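Local coordinates for protein yciF (Escherichia coli, PDB 2GS4) that is of unknown function but is a homodimeric stress protein of the ferritin clan, related to rubrerythrin, and probably binds metal, at residues 12-17 and 68-73; 16-21 and 56-61; 76-81 and 107-112. All blocks are in the same frame, centred on the assembly; numbering follows the deposited sequence.

Interaction 1. Residues 12-17 and 68-73; sequences HLLSDT and LKIKRM
Ser15 and Lys71 carry the polar part of this contact, where the extended 68-73 loop runs past one side of the helix. Lys71 N points its hydrogen at Ser15 OG, 2.8 Å away, in a nearly straight bond (163° at the hydrogen). With OG beside its own backbone nitrogen (chi1 -65°), Ser15 also bonds Ile11 O one turn earlier, so the hydroxyl ties the loop to the helix backbone. A water makes the second polar link, donating to Ser15 O at 2.6 Å and to Lys71 O at 2.9 Å. Serine and lysine are thus joined twice, once directly and once through the water.

The apolar part has two pieces. On one flank Leu14 CD2 meets Ile70 CD1 at 4.0 Å, the two side chains crossing at about a right angle. On the other flank lies Met73, a selenomethionine whose chain bends at its last torsion. The methyl CE of Met73 rests 3.7 Å from Ser15 CB and also reaches His12 ND1, at 3.8 Å.

Selenium makes two further approaches. Met73 SE is 3.6 Å from Asp16 OD2 and 4.7 Å from the centroid of the His12 ring, 52° off the ring normal, an oblique approach.

In the fold, the loop leads from helix 38-63 to helix 76-89 and crosses helix 6-33 on the way. Leu14 and Ile70 both pack on Val62 of helix 38-63, and His12 packs against Thr119 of the second subunit.

Interaction 2. Residues 16-21 and 56-61; sequences DTYSAE and ERIDQV
Ile58 points toward the helix of Tyr18, its nearest neighbour in register across two almost antiparallel helices, whose short axes approach to 10.8 Å at an angle of 162°. Ile58 CB is already 4.1 Å from Tyr18 CD1. From there the side chain forks. The short branch, Ile58 CG2, lies anti to the backbone N and comes to 3.5 Å from the same Tyr18 CD1, near the ring plane, so the methyl abuts the edge of the tyrosine and not its face. The long branch runs out through CG1, with CD1 almost fully extended beyond it (chi2 173°). At the tip Ile58 CD1 sits 3.9 Å from Tyr18 CA and also touches Thr17 CG2 and Glu21 CG, lying among three residues of the opposing helix.

Asp59 takes up the same ring edge further out. Asp59 OD1 is 3.7 Å from Tyr18 CE1, with the carboxylate plane turned 51° from the ring.

No hydrogen bond joins the two segments. The polar end of Glu21 is used by Tyr117 of helix 95-126, which bonds OE2, while Tyr18 OH has a weak bond to Lys22 NZ. What holds the helices together here is therefore mainly dispersion and shape, centred on one isoleucine; Asp59 OD1 beside the slightly positive ring edge may add a small electrostatic gain.

Interaction 3. Residues 76-81 and 107-112; sequences VAMEGL and QKVEHY
The shortest backbone bond within the two segments, His111 N to Gln107 O at 2.8 Å, is followed one residue on by that of Tyr112 N to Lys108 O at 3.1 Å, whose oxygen Leu81 CD1 touches from the facing helix. Both are internal to 107-112. No hydrogen bond crosses to 76-81, and the two helices, antiparallel within 15° with axes 10.3 Å apart, meet mainly through apolar side chains.

Tyr112 does most of the work. Its CG stands anti to the backbone N (chi1 -180°), and the ring reaches across to the first turn of helix 76-89. Three residues of that helix touch it, all obliquely. At the root Leu81 CD1 lies 3.5 Å from Tyr112 CB and almost as near to CG. At the far end Ala77 CB meets the phenol tip, 3.3 Å from Tyr112 OH and 3.4 Å from CE1, a close contact. On the CD2 side of the ring, away from the CE1 side that Ala77 touches, the methyl CE of Met78, a selenomethionine, comes to 4.0 Å from Tyr112 CD2; its chain bends at chi2 and chi3, and the second bend sets CE beside the ring.

Val109 finishes the seam one turn earlier. Val109 CG2 packs on Leu81 CB at 4.0 Å, and its other methyl, CG1, faces Met78 CE.

The second subunit packs along one flank: Lys108 NZ forms a salt bridge with Glu79 of the second subunit, and Leu81 packs on Val76 of that subunit. Met78 and Val109 both touch Leu24 of helix 6-33, so the seam closes against the bundle. This is consistent with a ferritin-like four-helix bundle, in which the long crossover between the two helix pairs carries an additional short helix, 76-89, laid antiparallel along helix 95-126.

Interactions 1 and 2 sit together, their centres about 8 Å apart, and share Asp16 and Thr17 of helix 6-33; Ile70 of the loop packs on Tyr18, joining them directly. Interaction 3 lies farther along, with its centre about 17 Å from that of interaction 1 and 15 Å from that of interaction 2, which it touches where Met78 CG meets Ala20 O. Along the chain, interactions 1 and 2 close before interaction 3 opens. Interaction 2 joins the first helix pair, interaction 1 lays the crossover loop on it, and interaction 3 packs the short helix on helix 95-126. The crossover thus packs on both helix pairs and, through interaction 3, lies at the dimer interface.

Interaction 1. Residues 12-17 and 68-73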
ATOM      1  N   HIS A  12      10.370 -10.806  -1.066  1.00 26.70           N
ATOM      2  CA  HIS A  12      10.197  -9.358  -1.106  1.00 33.32           C
ATOM      3  C   HIS A  12       8.938  -8.942  -0.338  1.00 26.16           C
ATOM      4  O   HIS A  12       8.999  -8.081   0.541  1.00 29.50           O
ATOM      5  CB  HIS A  12      10.091  -8.871  -2.558  1.00 32.31           C
ATOM      6  CG  HIS A  12       9.502  -7.501  -2.692  1.00 37.44           C
ATOM      7  ND1 HIS A  12      10.176  -6.357  -2.323  1.00 36.00           N
ATOM      8  CD2 HIS A  12       8.292  -7.095  -3.147  1.00 40.97           C
ATOM      9  CE1 HIS A  12       9.410  -5.304  -2.548  1.00 37.66           C
ATOM     10  NE2 HIS A  12       8.261  -5.724  -3.047  1.00 55.61           N
ATOM     11  N   LEU A  13       7.797  -9.541  -0.677  1.00 25.22           N
ATOM     12  CA  LEU A  13       6.539  -9.204  -0.016  1.00 23.49           C
ATOM     13  C   LEU A  13       6.520  -9.529   1.477  1.00 24.33           C
ATOM     14  O   LEU A  13       5.913  -8.807   2.264  1.00 28.74           O
ATOM     15  CB  LEU A  13       5.368  -9.903  -0.722  1.00 24.13           C
ATOM     16  CG  LEU A  13       4.999  -9.391  -2.121  1.00 28.68           C
ATOM     17  CD1 LEU A  13       3.960 -10.310  -2.741  1.00 24.13           C
ATOM     18  CD2 LEU A  13       4.470  -7.964  -2.034  1.00 30.03           C
ATOM     19  N   LEU A  14       7.171 -10.622   1.859  1.00 25.27           N
ATOM     20  CA  LEU A  14       7.221 -11.019   3.263  1.00 23.62           C
ATOM     21  C   LEU A  14       8.059 -10.017   4.053  1.00 22.98           C
ATOM     22  O   LEU A  14       7.711  -9.651   5.182  1.00 23.95           O
ATOM     23  CB  LEU A  14       7.831 -12.419   3.398  1.00 23.40           C
ATOM     24  CG  LEU A  14       7.844 -12.984   4.820  1.00 21.90           C
ATOM     25  CD1 LEU A  14       6.438 -13.346   5.232  1.00 21.88           C
ATOM     26  CD2 LEU A  14       8.747 -14.220   4.874  1.00 26.08           C
ATOM     27  N   SER A  15       9.161  -9.580   3.447  1.00 26.26           N
ATOM     28  CA  SER A  15      10.069  -8.619   4.065  1.00 27.53           C
ATOM     29  C   SER A  15       9.376  -7.267   4.224  1.00 30.88           C
ATOM     30  O   SER A  15       9.607  -6.545   5.208  1.00 26.97           O
ATOM     31  CB  SER A  15      11.329  -8.450   3.212  1.00 26.21           C
ATOM     32  OG  SER A  15      12.084  -9.647   3.167  1.00 28.21           O
ATOM     33  N   ASP A  16       8.528  -6.933   3.255  1.00 28.35           N
ATOM     34  CA  ASP A  16       7.791  -5.677   3.288  1.00 26.81           C
ATOM     35  C   ASP A  16       6.783  -5.787   4.429  1.00 23.60           C
ATOM     36  O   ASP A  16       6.634  -4.870   5.239  1.00 24.06           O
ATOM     37  CB  ASP A  16       7.057  -5.462   1.962  1.00 28.76           C
ATOM     38  CG  ASP A  16       7.148  -4.029   1.463  1.00 34.27           C
ATOM     39  OD1 ASP A  16       6.424  -3.685   0.500  1.00 44.40           O
ATOM     40  OD2 ASP A  16       7.940  -3.249   2.024  1.00 24.87           O
ATOM     41  N   THR A  17       6.109  -6.930   4.510  1.00 24.56           N
ATOM     42  CA  THR A  17       5.127  -7.129   5.566  1.00 23.94           C
ATOM     43  C   THR A  17       5.801  -7.098   6.947  1.00 23.84           C
ATOM     44  O   THR A  17       5.231  -6.564   7.904  1.00 27.13           O
ATOM     45  CB  THR A  17       4.342  -8.445   5.342  1.00 23.07           C
ATOM     46  OG1 THR A  17       3.415  -8.258   4.263  1.00 24.02           O
ATOM     47  CG2 THR A  17       3.583  -8.856   6.587  1.00 20.34           C
ATOM     48  N   LEU A  68      14.677 -19.011   2.896  1.00 42.33           N
ATOM     49  CA  LEU A  68      14.050 -17.761   3.307  1.00 37.39           C
ATOM     50  C   LEU A  68      14.920 -16.879   4.214  1.00 41.12           C
ATOM     51  O   LEU A  68      15.751 -17.375   4.972  1.00 32.35           O
ATOM     52  CB  LEU A  68      12.702 -18.070   3.977  1.00 35.32           C
ATOM     53  CG  LEU A  68      11.715 -18.863   3.103  1.00 35.83           C
ATOM     54  CD1 LEU A  68      10.386 -19.061   3.815  1.00 30.82           C
ATOM     55  CD2 LEU A  68      11.504 -18.120   1.795  1.00 43.80           C
ATOM     56  N   LYS A  69      14.739 -15.565   4.095  1.00 30.82           N
ATOM     57  CA  LYS A  69      15.470 -14.569   4.891  1.00 30.97           C
ATOM     58  C   LYS A  69      14.546 -13.350   4.906  1.00 38.15           C
ATOM     59  O   LYS A  69      13.525 -13.364   4.240  1.00 51.73           O
ATOM     60  CB  LYS A  69      16.798 -14.185   4.208  1.00 37.57           C
ATOM     61  CG  LYS A  69      17.784 -13.418   5.116  1.00 33.00           C
ATOM     62  CD  LYS A  69      18.984 -12.847   4.349  1.00 57.61           C
ATOM     63  CE  LYS A  69      18.708 -11.453   3.782  1.00 67.66           C
ATOM     64  NZ  LYS A  69      19.055 -10.345   4.726  1.00 54.14           N
ATOM     65  N   ILE A  70      14.861 -12.322   5.686  1.00 39.53           N
ATOM     66  CA  ILE A  70      14.047 -11.108   5.674  1.00 38.83           C
ATOM     67  C   ILE A  70      15.024 -10.061   5.180  1.00 36.53           C
ATOM     68  O   ILE A  70      16.088  -9.890   5.769  1.00 39.15           O
ATOM     69  CB  ILE A  70      13.557 -10.657   7.083  1.00 29.85           C
ATOM     70  CG1 ILE A  70      12.490 -11.610   7.618  1.00 23.50           C
ATOM     71  CG2 ILE A  70      12.983  -9.245   7.006  1.00 33.88           C
ATOM     72  CD1 ILE A  70      11.250 -11.679   6.757  1.00 26.59           C
ATOM     73  N   LYS A  71      14.697  -9.380   4.091  1.00 34.90           N
ATOM     74  CA  LYS A  71      15.587  -8.349   3.590  1.00 35.09           C
ATOM     75  C   LYS A  71      15.140  -7.026   4.218  1.00 38.71           C
ATOM     76  O   LYS A  71      13.946  -6.766   4.346  1.00 36.59           O
ATOM     77  CB  LYS A  71      15.547  -8.319   2.052  1.00 44.56           C
ATOM     78  CG  LYS A  71      16.169  -9.581   1.400  1.00 61.30           C
ATOM     79  CD  LYS A  71      16.093  -9.575  -0.130  1.00 56.19           C
ATOM     80  CE  LYS A  71      17.070 -10.584  -0.745  1.00 48.97           C
ATOM     81  NZ  LYS A  71      18.499 -10.181  -0.563  1.00 68.22           N
ATOM     82  N   ARG A  72      16.107  -6.219   4.652  1.00 29.88           N
ATOM     83  CA  ARG A  72      15.837  -4.935   5.302  1.00 32.56           C
ATOM     84  C   ARG A  72      15.245  -3.917   4.333  1.00 31.79           C
ATOM     85  O   ARG A  72      15.784  -3.697   3.253  1.00 35.38           O
ATOM     86  CB  ARG A  72      17.138  -4.383   5.891  1.00 37.08           C
ATOM     87  CG  ARG A  72      17.013  -3.235   6.882  1.00 52.13           C
ATOM     88  CD  ARG A  72      18.373  -3.017   7.546  1.00 59.00           C
ATOM     89  NE  ARG A  72      18.379  -2.003   8.597  1.00 69.89           N
ATOM     90  CZ  ARG A  72      19.034  -2.143   9.747  1.00 94.90           C
ATOM     91  NH1 ARG A  72      19.722  -3.256   9.986  1.00 64.20           N
ATOM     92  NH2 ARG A  72      19.017  -1.173  10.653  1.00 63.29           N
HETATM   93  N   MSE A  73      14.134  -3.301   4.721  1.00 29.19           N
HETATM   94  CA  MSE A  73      13.483  -2.301   3.880  1.00 29.85           C
HETATM   95  C   MSE A  73      12.373  -1.613   4.661  1.00 26.67           C
HETATM   96  O   MSE A  73      11.943  -2.101   5.698  1.00 31.35           O
HETATM   97  CB  MSE A  73      12.906  -2.950   2.610  1.00 32.05           C
HETATM   98  CG  MSE A  73      11.922  -4.104   2.870  1.00 37.29           C
HETATM   99 SE   MSE A  73      11.041  -4.846   1.287  1.00 39.66          SE
HETATM  100  CE  MSE A  73      12.449  -6.013   0.655  1.00 34.43           C
TER
HETATM  101  O   HOH W   1      11.924  -5.808   6.147  1.00 25.81           O

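Interaction 2. Residues 16-21 and 56-61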
ATOM      1  N   ASP A  16       8.528  -6.933   3.255  1.00 28.35           N
ATOM      2  CA  ASP A  16       7.791  -5.677   3.288  1.00 26.81           C
ATOM      3  C   ASP A  16       6.783  -5.787   4.429  1.00 23.60           C
ATOM      4  O   ASP A  16       6.634  -4.870   5.239  1.00 24.06           O
ATOM      5  CB  ASP A  16       7.057  -5.462   1.962  1.00 28.76           C
ATOM      6  CG  ASP A  16       7.148  -4.029   1.463  1.00 34.27           C
ATOM      7  OD1 ASP A  16       6.424  -3.685   0.500  1.00 44.40           O
ATOM      8  OD2 ASP A  16       7.940  -3.249   2.024  1.00 24.87           O
ATOM      9  N   THR A  17       6.109  -6.930   4.510  1.00 24.56           N
ATOM     10  CA  THR A  17       5.127  -7.129   5.566  1.00 23.94           C
ATOM     11  C   THR A  17       5.801  -7.098   6.947  1.00 23.84           C
ATOM     12  O   THR A  17       5.231  -6.564   7.904  1.00 27.13           O
ATOM     13  CB  THR A  17       4.342  -8.445   5.342  1.00 23.07           C
ATOM     14  OG1 THR A  17       3.415  -8.258   4.263  1.00 24.02           O
ATOM     15  CG2 THR A  17       3.583  -8.856   6.587  1.00 20.34           C
ATOM     16  N   TYR A  18       7.016  -7.637   7.047  1.00 23.52           N
ATOM     17  CA  TYR A  18       7.751  -7.624   8.315  1.00 26.39           C
ATOM     18  C   TYR A  18       7.897  -6.155   8.715  1.00 23.46           C
ATOM     19  O   TYR A  18       7.627  -5.777   9.851  1.00 24.79           O
ATOM     20  CB  TYR A  18       9.142  -8.242   8.145  1.00 27.07           C
ATOM     21  CG  TYR A  18       9.901  -8.477   9.440  1.00 33.17           C
ATOM     22  CD1 TYR A  18       9.655  -9.609  10.219  1.00 30.33           C
ATOM     23  CD2 TYR A  18      10.869  -7.574   9.882  1.00 31.37           C
ATOM     24  CE1 TYR A  18      10.353  -9.838  11.403  1.00 36.58           C
ATOM     25  CE2 TYR A  18      11.578  -7.796  11.074  1.00 42.69           C
ATOM     26  CZ  TYR A  18      11.310  -8.931  11.825  1.00 43.36           C
ATOM     27  OH  TYR A  18      11.999  -9.168  12.992  1.00 46.41           O
ATOM     28  N   SER A  19       8.311  -5.328   7.762  1.00 25.75           N
ATOM     29  CA  SER A  19       8.473  -3.902   8.018  1.00 24.44           C
ATOM     30  C   SER A  19       7.143  -3.273   8.435  1.00 24.34           C
ATOM     31  O   SER A  19       7.097  -2.495   9.378  1.00 20.82           O
ATOM     32  CB  SER A  19       9.036  -3.198   6.775  1.00 28.74           C
ATOM     33  OG  SER A  19       8.879  -1.790   6.855  1.00 27.94           O
ATOM     34  N   ALA A  20       6.063  -3.625   7.741  1.00 21.42           N
ATOM     35  CA  ALA A  20       4.743  -3.082   8.045  1.00 23.17           C
ATOM     36  C   ALA A  20       4.306  -3.373   9.481  1.00 23.18           C
ATOM     37  O   ALA A  20       3.776  -2.503  10.158  1.00 25.16           O
ATOM     38  CB  ALA A  20       3.713  -3.644   7.060  1.00 21.00           C
ATOM     39  N   GLU A  21       4.512  -4.609   9.924  1.00 24.58           N
ATOM     40  CA  GLU A  21       4.136  -5.014  11.276  1.00 22.79           C
ATOM     41  C   GLU A  21       4.971  -4.247  12.299  1.00 19.13           C
ATOM     42  O   GLU A  21       4.464  -3.820  13.341  1.00 22.97           O
ATOM     43  CB  GLU A  21       4.341  -6.532  11.442  1.00 24.88           C
ATOM     44  CG  GLU A  21       3.484  -7.376  10.494  1.00 23.35           C
ATOM     45  CD  GLU A  21       2.004  -7.373  10.869  1.00 27.32           C
ATOM     46  OE1 GLU A  21       1.541  -6.396  11.499  1.00 29.13           O
ATOM     47  OE2 GLU A  21       1.299  -8.347  10.523  1.00 30.99           O
ATOM     48  N   GLU A  56       6.369 -12.609  15.512  1.00 25.18           N
ATOM     49  CA  GLU A  56       7.000 -13.873  15.906  1.00 29.15           C
ATOM     50  C   GLU A  56       6.646 -14.952  14.892  1.00 26.28           C
ATOM     51  O   GLU A  56       7.479 -15.793  14.548  1.00 26.59           O
ATOM     52  CB  GLU A  56       6.542 -14.318  17.302  1.00 22.18           C
ATOM     53  CG  GLU A  56       6.987 -13.376  18.415  1.00 22.86           C
ATOM     54  CD  GLU A  56       8.491 -13.301  18.545  1.00 22.27           C
ATOM     55  OE1 GLU A  56       8.990 -12.230  18.938  1.00 42.98           O
ATOM     56  OE2 GLU A  56       9.171 -14.309  18.268  1.00 35.34           O
ATOM     57  N   ARG A  57       5.409 -14.934  14.410  1.00 30.43           N
ATOM     58  CA  ARG A  57       4.985 -15.931  13.440  1.00 23.98           C
ATOM     59  C   ARG A  57       5.781 -15.782  12.137  1.00 25.34           C
ATOM     60  O   ARG A  57       6.057 -16.778  11.464  1.00 27.11           O
ATOM     61  CB  ARG A  57       3.478 -15.818  13.184  1.00 26.12           C
ATOM     62  CG  ARG A  57       2.873 -17.047  12.524  1.00 27.77           C
ATOM     63  CD  ARG A  57       1.354 -16.997  12.572  1.00 26.51           C
ATOM     64  NE  ARG A  57       0.852 -17.136  13.936  1.00 30.30           N
ATOM     65  CZ  ARG A  57      -0.168 -16.439  14.427  1.00 40.51           C
ATOM     66  NH1 ARG A  57      -0.569 -16.629  15.678  1.00 46.43           N
ATOM     67  NH2 ARG A  57      -0.772 -15.528  13.673  1.00 43.33           N
ATOM     68  N   ILE A  58       6.151 -14.552  11.781  1.00 29.55           N
ATOM     69  CA  ILE A  58       6.943 -14.330  10.576  1.00 29.00           C
ATOM     70  C   ILE A  58       8.334 -14.952  10.761  1.00 25.15           C
ATOM     71  O   ILE A  58       8.913 -15.466   9.808  1.00 26.25           O
ATOM     72  CB  ILE A  58       7.087 -12.810  10.229  1.00 25.80           C
ATOM     73  CG1 ILE A  58       5.757 -12.250   9.704  1.00 28.99           C
ATOM     74  CG2 ILE A  58       8.170 -12.617   9.170  1.00 25.95           C
ATOM     75  CD1 ILE A  58       5.762 -10.734   9.507  1.00 29.87           C
ATOM     76  N   ASP A  59       8.881 -14.892  11.972  1.00 27.07           N
ATOM     77  CA  ASP A  59      10.196 -15.490  12.216  1.00 30.03           C
ATOM     78  C   ASP A  59      10.075 -16.991  11.974  1.00 28.15           C
ATOM     79  O   ASP A  59      10.985 -17.623  11.429  1.00 30.17           O
ATOM     80  CB  ASP A  59      10.670 -15.260  13.654  1.00 29.86           C
ATOM     81  CG  ASP A  59      10.840 -13.796  13.991  1.00 31.48           C
ATOM     82  OD1 ASP A  59      11.230 -13.016  13.099  1.00 27.88           O
ATOM     83  OD2 ASP A  59      10.605 -13.428  15.160  1.00 32.14           O
ATOM     84  N   GLN A  60       8.932 -17.542  12.375  1.00 25.55           N
ATOM     85  CA  GLN A  60       8.639 -18.960  12.198  1.00 36.28           C
ATOM     86  C   GLN A  60       8.558 -19.312  10.715  1.00 40.72           C
ATOM     87  O   GLN A  60       9.049 -20.359  10.294  1.00 26.46           O
ATOM     88  CB  GLN A  60       7.309 -19.335  12.866  1.00 33.74           C
ATOM     89  CG  GLN A  60       7.332 -19.465  14.392  1.00 33.67           C
ATOM     90  CD  GLN A  60       6.003 -19.968  14.945  1.00 40.40           C
ATOM     91  OE1 GLN A  60       5.862 -21.140  15.300  1.00 43.35           O
ATOM     92  NE2 GLN A  60       5.016 -19.084  14.999  1.00 36.59           N
ATOM     93  N   VAL A  61       7.923 -18.442   9.928  1.00 33.88           N
ATOM     94  CA  VAL A  61       7.785 -18.668   8.489  1.00 29.83           C
ATOM     95  C   VAL A  61       9.155 -18.720   7.848  1.00 25.15           C
ATOM     96  O   VAL A  61       9.445 -19.588   7.017  1.00 32.47           O
ATOM     97  CB  VAL A  61       6.995 -17.530   7.790  1.00 28.08           C
ATOM     98  CG1 VAL A  61       7.236 -17.583   6.280  1.00 26.97           C
ATOM     99  CG2 VAL A  61       5.513 -17.664   8.073  1.00 27.04           C
TER

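Interaction 3. Residues 76-81 and 107-112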
ATOM      1  N   VAL A  76       6.742   1.493   2.416  1.00 21.61           N
ATOM      2  CA  VAL A  76       6.187   2.817   2.167  1.00 23.47           C
ATOM      3  C   VAL A  76       4.661   2.847   2.254  1.00 21.77           C
ATOM      4  O   VAL A  76       4.077   3.845   2.677  1.00 26.39           O
ATOM      5  CB  VAL A  76       6.683   3.327   0.792  1.00 27.00           C
ATOM      6  CG1 VAL A  76       5.949   4.580   0.375  1.00 31.77           C
ATOM      7  CG2 VAL A  76       8.184   3.608   0.888  1.00 28.36           C
ATOM      8  N   ALA A  77       4.018   1.754   1.858  1.00 23.33           N
ATOM      9  CA  ALA A  77       2.565   1.675   1.916  1.00 23.33           C
ATOM     10  C   ALA A  77       2.095   1.802   3.369  1.00 24.93           C
ATOM     11  O   ALA A  77       1.240   2.624   3.671  1.00 23.73           O
ATOM     12  CB  ALA A  77       2.088   0.357   1.319  1.00 21.14           C
HETATM   13  N   MSE A  78       2.649   0.996   4.271  1.00 24.37           N
HETATM   14  CA  MSE A  78       2.225   1.083   5.668  1.00 22.91           C
HETATM   15  C   MSE A  78       2.527   2.444   6.272  1.00 23.21           C
HETATM   16  O   MSE A  78       1.749   2.962   7.072  1.00 23.27           O
HETATM   17  CB  MSE A  78       2.893   0.008   6.528  1.00 23.42           C
HETATM   18  CG  MSE A  78       2.449   0.087   7.988  1.00 19.65           C
HETATM   19 SE   MSE A  78       0.539  -0.120   8.197  1.00 28.29          SE
HETATM   20  CE  MSE A  78       0.464  -2.046   8.028  1.00 20.61           C
ATOM     21  N   GLU A  79       3.669   3.011   5.896  1.00 24.37           N
ATOM     22  CA  GLU A  79       4.095   4.317   6.384  1.00 26.33           C
ATOM     23  C   GLU A  79       3.001   5.342   6.057  1.00 22.07           C
ATOM     24  O   GLU A  79       2.623   6.155   6.906  1.00 23.41           O
ATOM     25  CB  GLU A  79       5.432   4.682   5.720  1.00 23.14           C
ATOM     26  CG  GLU A  79       6.067   6.000   6.097  1.00 26.20           C
ATOM     27  CD  GLU A  79       7.365   6.231   5.322  1.00 37.34           C
ATOM     28  OE1 GLU A  79       8.454   6.164   5.930  1.00 42.68           O
ATOM     29  OE2 GLU A  79       7.292   6.467   4.096  1.00 29.85           O
ATOM     30  N   GLY A  80       2.479   5.284   4.835  1.00 23.77           N
ATOM     31  CA  GLY A  80       1.431   6.210   4.445  1.00 21.72           C
ATOM     32  C   GLY A  80       0.142   5.981   5.222  1.00 23.42           C
ATOM     33  O   GLY A  80      -0.515   6.935   5.638  1.00 20.40           O
ATOM     34  N   LEU A  81      -0.218   4.715   5.430  1.00 19.51           N
ATOM     35  CA  LEU A  81      -1.440   4.380   6.155  1.00 20.19           C
ATOM     36  C   LEU A  81      -1.349   4.829   7.612  1.00 22.42           C
ATOM     37  O   LEU A  81      -2.353   5.217   8.223  1.00 20.02           O
ATOM     38  CB  LEU A  81      -1.701   2.869   6.066  1.00 21.32           C
ATOM     39  CG  LEU A  81      -2.009   2.382   4.643  1.00 19.60           C
ATOM     40  CD1 LEU A  81      -2.129   0.857   4.593  1.00 20.12           C
ATOM     41  CD2 LEU A  81      -3.294   3.031   4.171  1.00 24.70           C
ATOM     42  N   GLN A 107      -9.360   0.551   9.864  1.00 21.11           N
ATOM     43  CA  GLN A 107      -9.934  -0.416   8.935  1.00 23.44           C
ATOM     44  C   GLN A 107      -9.172  -0.383   7.604  1.00 22.66           C
ATOM     45  O   GLN A 107      -9.130  -1.380   6.883  1.00 23.54           O
ATOM     46  CB  GLN A 107     -11.421  -0.127   8.704  1.00 22.17           C
ATOM     47  CG  GLN A 107     -12.311  -0.398   9.915  1.00 25.00           C
ATOM     48  CD  GLN A 107     -13.757   0.017   9.662  1.00 32.96           C
ATOM     49  OE1 GLN A 107     -14.678  -0.783   9.794  1.00 32.95           O
ATOM     50  NE2 GLN A 107     -13.952   1.272   9.288  1.00 35.53           N
ATOM     51  N   LYS A 108      -8.584   0.770   7.283  1.00 23.18           N
ATOM     52  CA  LYS A 108      -7.798   0.908   6.054  1.00 27.84           C
ATOM     53  C   LYS A 108      -6.519   0.100   6.243  1.00 23.93           C
ATOM     54  O   LYS A 108      -6.052  -0.573   5.323  1.00 21.88           O
ATOM     55  CB  LYS A 108      -7.454   2.385   5.785  1.00 28.55           C
ATOM     56  CG  LYS A 108      -8.624   3.243   5.282  1.00 23.73           C
ATOM     57  CD  LYS A 108      -9.078   2.795   3.902  1.00 24.73           C
ATOM     58  CE  LYS A 108     -10.155   3.718   3.337  1.00 32.16           C
ATOM     59  NZ  LYS A 108     -10.510   3.328   1.941  1.00 34.43           N
ATOM     60  N   VAL A 109      -5.948   0.191   7.441  1.00 21.58           N
ATOM     61  CA  VAL A 109      -4.739  -0.552   7.767  1.00 20.55           C
ATOM     62  C   VAL A 109      -5.092  -2.039   7.653  1.00 19.89           C
ATOM     63  O   VAL A 109      -4.312  -2.827   7.118  1.00 19.79           O
ATOM     64  CB  VAL A 109      -4.218  -0.195   9.202  1.00 19.69           C
ATOM     65  CG1 VAL A 109      -3.264  -1.284   9.715  1.00 18.41           C
ATOM     66  CG2 VAL A 109      -3.487   1.135   9.172  1.00 20.63           C
ATOM     67  N   GLU A 110      -6.284  -2.419   8.105  1.00 23.02           N
ATOM     68  CA  GLU A 110      -6.682  -3.821   8.009  1.00 22.28           C
ATOM     69  C   GLU A 110      -6.942  -4.263   6.569  1.00 26.00           C
ATOM     70  O   GLU A 110      -6.631  -5.394   6.206  1.00 20.85           O
ATOM     71  CB  GLU A 110      -7.909  -4.119   8.882  1.00 23.52           C
ATOM     72  CG  GLU A 110      -7.621  -4.052  10.386  1.00 27.93           C
ATOM     73  CD  GLU A 110      -6.327  -4.753  10.775  1.00 29.90           C
ATOM     74  OE1 GLU A 110      -6.204  -5.975  10.551  1.00 35.68           O
ATOM     75  OE2 GLU A 110      -5.430  -4.071  11.307  1.00 35.56           O
ATOM     76  N   HIS A 111      -7.500  -3.385   5.741  1.00 21.80           N
ATOM     77  CA  HIS A 111      -7.747  -3.747   4.348  1.00 23.10           C
ATOM     78  C   HIS A 111      -6.395  -4.137   3.749  1.00 23.97           C
ATOM     79  O   HIS A 111      -6.267  -5.162   3.073  1.00 21.13           O
ATOM     80  CB  HIS A 111      -8.354  -2.562   3.584  1.00 23.04           C
ATOM     81  CG  HIS A 111      -8.558  -2.818   2.120  1.00 30.00           C
ATOM     82  ND1 HIS A 111      -9.805  -2.836   1.533  1.00 37.57           N
ATOM     83  CD2 HIS A 111      -7.670  -3.041   1.122  1.00 38.16           C
ATOM     84  CE1 HIS A 111      -9.676  -3.058   0.236  1.00 29.78           C
ATOM     85  NE2 HIS A 111      -8.392  -3.185  -0.039  1.00 39.61           N
ATOM     86  N   TYR A 112      -5.381  -3.324   4.027  1.00 21.30           N
ATOM     87  CA  TYR A 112      -4.037  -3.573   3.528  1.00 22.38           C
ATOM     88  C   TYR A 112      -3.439  -4.871   4.079  1.00 25.53           C
ATOM     89  O   TYR A 112      -2.909  -5.682   3.332  1.00 22.78           O
ATOM     90  CB  TYR A 112      -3.119  -2.407   3.895  1.00 20.85           C
ATOM     91  CG  TYR A 112      -1.687  -2.558   3.421  1.00 24.19           C
ATOM     92  CD1 TYR A 112      -1.328  -2.249   2.111  1.00 25.41           C
ATOM     93  CD2 TYR A 112      -0.688  -2.990   4.293  1.00 24.45           C
ATOM     94  CE1 TYR A 112      -0.006  -2.360   1.682  1.00 29.11           C
ATOM     95  CE2 TYR A 112       0.633  -3.105   3.877  1.00 27.42           C
ATOM     96  CZ  TYR A 112       0.968  -2.785   2.571  1.00 28.19           C
ATOM     97  OH  TYR A 112       2.278  -2.866   2.160  1.00 29.74           O
TER